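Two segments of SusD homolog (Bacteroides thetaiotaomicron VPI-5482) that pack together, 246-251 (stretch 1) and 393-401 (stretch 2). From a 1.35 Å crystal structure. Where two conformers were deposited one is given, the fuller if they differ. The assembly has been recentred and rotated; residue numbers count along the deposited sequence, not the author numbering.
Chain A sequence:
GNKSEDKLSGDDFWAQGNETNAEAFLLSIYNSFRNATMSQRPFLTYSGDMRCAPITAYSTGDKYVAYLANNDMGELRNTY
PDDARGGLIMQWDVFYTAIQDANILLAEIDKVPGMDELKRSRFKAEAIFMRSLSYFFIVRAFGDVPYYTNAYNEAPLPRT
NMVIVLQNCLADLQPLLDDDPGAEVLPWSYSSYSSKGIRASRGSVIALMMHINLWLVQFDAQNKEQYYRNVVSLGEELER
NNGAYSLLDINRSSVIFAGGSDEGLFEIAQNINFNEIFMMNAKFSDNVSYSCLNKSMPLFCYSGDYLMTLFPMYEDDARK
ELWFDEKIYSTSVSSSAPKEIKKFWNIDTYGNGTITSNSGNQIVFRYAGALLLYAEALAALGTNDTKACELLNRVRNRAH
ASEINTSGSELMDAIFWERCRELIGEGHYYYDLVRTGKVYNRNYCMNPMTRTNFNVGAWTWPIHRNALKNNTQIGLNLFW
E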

# COMPACT_ATOMS: atom_id res chain seq x y z
N SER A 246 -7.43 -17.20 -2.27
CA SER A 246 -6.43 -18.25 -2.27
C SER A 246 -5.08 -17.69 -2.66
O SER A 246 -4.98 -16.59 -3.22
CB SER A 246 -6.84 -19.39 -3.18
OG SER A 246 -7.08 -18.90 -4.45
N LEU A 247 -4.04 -18.42 -2.34
CA LEU A 247 -2.70 -18.11 -2.81
C LEU A 247 -2.46 -18.77 -4.17
O LEU A 247 -2.50 -20.00 -4.26
CB LEU A 247 -1.68 -18.61 -1.81
CG LEU A 247 -1.71 -17.98 -0.42
CD1 LEU A 247 -0.57 -18.57 0.44
CD2 LEU A 247 -1.61 -16.50 -0.49
N LEU A 248 -2.20 -18.01 -5.21
CA LEU A 248 -1.93 -18.62 -6.52
C LEU A 248 -0.57 -19.29 -6.55
O LEU A 248 0.35 -18.97 -5.78
CB LEU A 248 -1.99 -17.57 -7.62
CG LEU A 248 -3.38 -17.22 -8.18
CD1 LEU A 248 -4.32 -16.56 -7.16
CD2 LEU A 248 -3.23 -16.33 -9.45
N ASP A 249 -0.42 -20.26 -7.43
CA ASP A 249 0.89 -20.85 -7.64
C ASP A 249 1.90 -19.78 -7.97
O ASP A 249 1.60 -18.82 -8.65
CB ASP A 249 0.84 -21.88 -8.77
CG ASP A 249 0.14 -23.15 -8.38
OD1 ASP A 249 -0.23 -23.30 -7.20
OD2 ASP A 249 -0.05 -24.02 -9.27
N ILE A 250 3.12 -19.94 -7.47
CA ILE A 250 4.15 -18.95 -7.71
C ILE A 250 4.49 -18.78 -9.18
O ILE A 250 4.87 -17.69 -9.61
CB ILE A 250 5.41 -19.24 -6.85
CG1 ILE A 250 6.32 -18.01 -6.77
CG2 ILE A 250 6.14 -20.49 -7.36
CD1 ILE A 250 5.79 -16.83 -5.89
N ASN A 251 4.38 -19.84 -9.96
CA ASN A 251 4.60 -19.70 -11.41
C ASN A 251 3.48 -18.92 -12.11
O ASN A 251 3.64 -18.56 -13.29
CB ASN A 251 4.77 -21.05 -12.08
CG ASN A 251 3.70 -22.01 -11.67
OD1 ASN A 251 3.71 -22.50 -10.54
ND2 ASN A 251 2.76 -22.28 -12.56
N ASN A 393 3.92 -20.39 7.05
CA ASN A 393 4.29 -21.47 6.14
C ASN A 393 3.40 -21.63 4.93
O ASN A 393 3.81 -22.20 3.93
CB ASN A 393 4.44 -22.77 6.93
CG ASN A 393 5.71 -22.79 7.74
OD1 ASN A 393 6.71 -22.20 7.34
ND2 ASN A 393 5.71 -23.49 8.89
N ARG A 394 2.20 -21.09 4.98
CA ARG A 394 1.41 -21.06 3.76
C ARG A 394 2.08 -20.22 2.69
O ARG A 394 2.10 -20.59 1.51
CB ARG A 394 0.01 -20.57 4.04
CG ARG A 394 -0.82 -21.63 4.79
CD ARG A 394 -2.12 -21.13 5.26
NE ARG A 394 -2.99 -20.77 4.16
CZ ARG A 394 -4.12 -20.10 4.34
NH1 ARG A 394 -4.48 -19.78 5.56
NH2 ARG A 394 -4.88 -19.79 3.31
N VAL A 395 2.70 -19.13 3.11
CA VAL A 395 3.42 -18.26 2.20
C VAL A 395 4.77 -18.89 1.81
O VAL A 395 5.14 -18.88 0.63
CB VAL A 395 3.59 -16.87 2.80
CG1 VAL A 395 4.42 -15.97 1.88
CG2 VAL A 395 2.18 -16.25 3.07
N ARG A 396 5.47 -19.45 2.80
CA ARG A 396 6.74 -20.13 2.51
C ARG A 396 6.52 -21.26 1.52
O ARG A 396 7.28 -21.43 0.57
CB ARG A 396 7.35 -20.70 3.78
CG ARG A 396 7.69 -19.74 4.88
CD ARG A 396 8.91 -18.94 4.58
NE ARG A 396 10.12 -19.78 4.60
CZ ARG A 396 11.34 -19.32 4.38
NH1 ARG A 396 11.55 -18.05 4.05
NH2 ARG A 396 12.37 -20.15 4.41
N ASN A 397 5.50 -22.08 1.76
CA ASN A 397 5.25 -23.23 0.90
C ASN A 397 4.89 -22.80 -0.52
O ASN A 397 5.33 -23.41 -1.49
CB ASN A 397 4.17 -24.15 1.46
CG ASN A 397 4.65 -25.03 2.62
OD1 ASN A 397 3.89 -25.30 3.56
ND2 ASN A 397 5.87 -25.53 2.53
N ARG A 398 4.13 -21.71 -0.68
CA ARG A 398 3.80 -21.25 -2.01
C ARG A 398 5.07 -20.84 -2.77
O ARG A 398 5.16 -21.06 -3.98
CB ARG A 398 2.77 -20.09 -1.95
CG ARG A 398 2.25 -19.70 -3.29
CD ARG A 398 2.97 -18.57 -3.94
NE ARG A 398 2.79 -17.31 -3.21
CZ ARG A 398 1.72 -16.53 -3.28
NH1 ARG A 398 0.69 -16.85 -4.04
NH2 ARG A 398 1.68 -15.43 -2.56
N ALA A 399 6.04 -20.28 -2.07
CA ALA A 399 7.32 -19.88 -2.66
C ALA A 399 8.32 -21.03 -2.79
O ALA A 399 9.45 -20.81 -3.23
CB ALA A 399 7.91 -18.77 -1.83
N HIS A 400 7.95 -22.24 -2.37
CA HIS A 400 8.86 -23.37 -2.34
C HIS A 400 10.11 -23.01 -1.52
O HIS A 400 11.24 -23.36 -1.89
CB HIS A 400 9.19 -23.85 -3.78
CG HIS A 400 7.98 -24.11 -4.60
ND1 HIS A 400 6.97 -24.96 -4.19
CD2 HIS A 400 7.59 -23.63 -5.80
CE1 HIS A 400 6.03 -25.00 -5.11
NE2 HIS A 400 6.38 -24.20 -6.10
N ALA A 401 9.91 -22.34 -0.40
CA ALA A 401 10.92 -22.11 0.59
C ALA A 401 10.72 -23.04 1.78
O ALA A 401 9.64 -23.61 1.97
CB ALA A 401 10.89 -20.63 1.04
O HOH W 1 -4.46 -20.44 -0.06
O HOH W 2 3.41 -22.25 -5.69
O HOH W 3 5.01 -23.96 -8.38

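The contact is built around one long side chain. Arg398, in the last turn of its helix, points its CA-to-CB bond toward the loop and loses 112 Å² to it, the largest share of any residue here. Its chi angles read t, then -94°, which lies between wells, then m, with chi4 at -79°. These turns bend the chain across the loop and bring the guanidinium to a backbone carbonyl: NH1 of Arg398 donates to O of Leu248 at 2.8 Å, with a nearly straight N-H...O angle of 164°. The acceptor sits at the edge of the guanidinium, near its plane, where an arginine N-H can be aimed. This is the only direct hydrogen bond between the stretches. The same NH1 lies 3.3 Å from N of Leu248, but both are donors, so that proximity is no bond. The off-well chi2 accompanies a head group that is firmly held, for NH1 and NH2 also bond elsewhere in the structure.

Two inward-pointing residues bracket two that point away: the CA-to-CB bonds of Leu247 and Ile250 are directed toward the helix, those of Leu248 and Asp249 away. Leu248 meets the arginine chiefly through its carbonyl. Leu247 takes the familiar m,t rotamer, which carries CD1 onto the helix, 3.5 Å from O of Arg394 and 4.5 Å from CG2 of Val395. Its CB also lies 3.7 Å from NH1 of Arg398, so the leucine packs against both the helix backbone and the arginine's head.

Ile250, t at chi1 and p at chi2, covers the other part of the arginine. Its CD1 approaches CD of Arg398 at 3.8 Å, an aliphatic contact with the methylene portion, while its CB rests 3.4 Å from O of Arg398. CG2 reaches 3.8 Å from CD2 of His400, whose CA-to-CB bond runs sideways but whose ring end comes nearer. His400 has positive phi (56°) and leaves the helix in a Schellman motif, with His400 N bonded to Asn397 O and Ala401 N to Arg396 O.

Water completes the polar matching. Water 2 accepts from N of Ile250 at 2.9 Å and donates to O of Arg398 at 2.7 Å, bridging two backbones. Water 3 donates to OD1 of Asn251 at 2.9 Å and hydrogen-bonds NE2 of His400 at 2.7 Å; chi1 of Asn251 is p. The rule to read here is economical: apolar side chains flank a bent arginine, and one of its N-H groups is spent on a main-chain carbonyl.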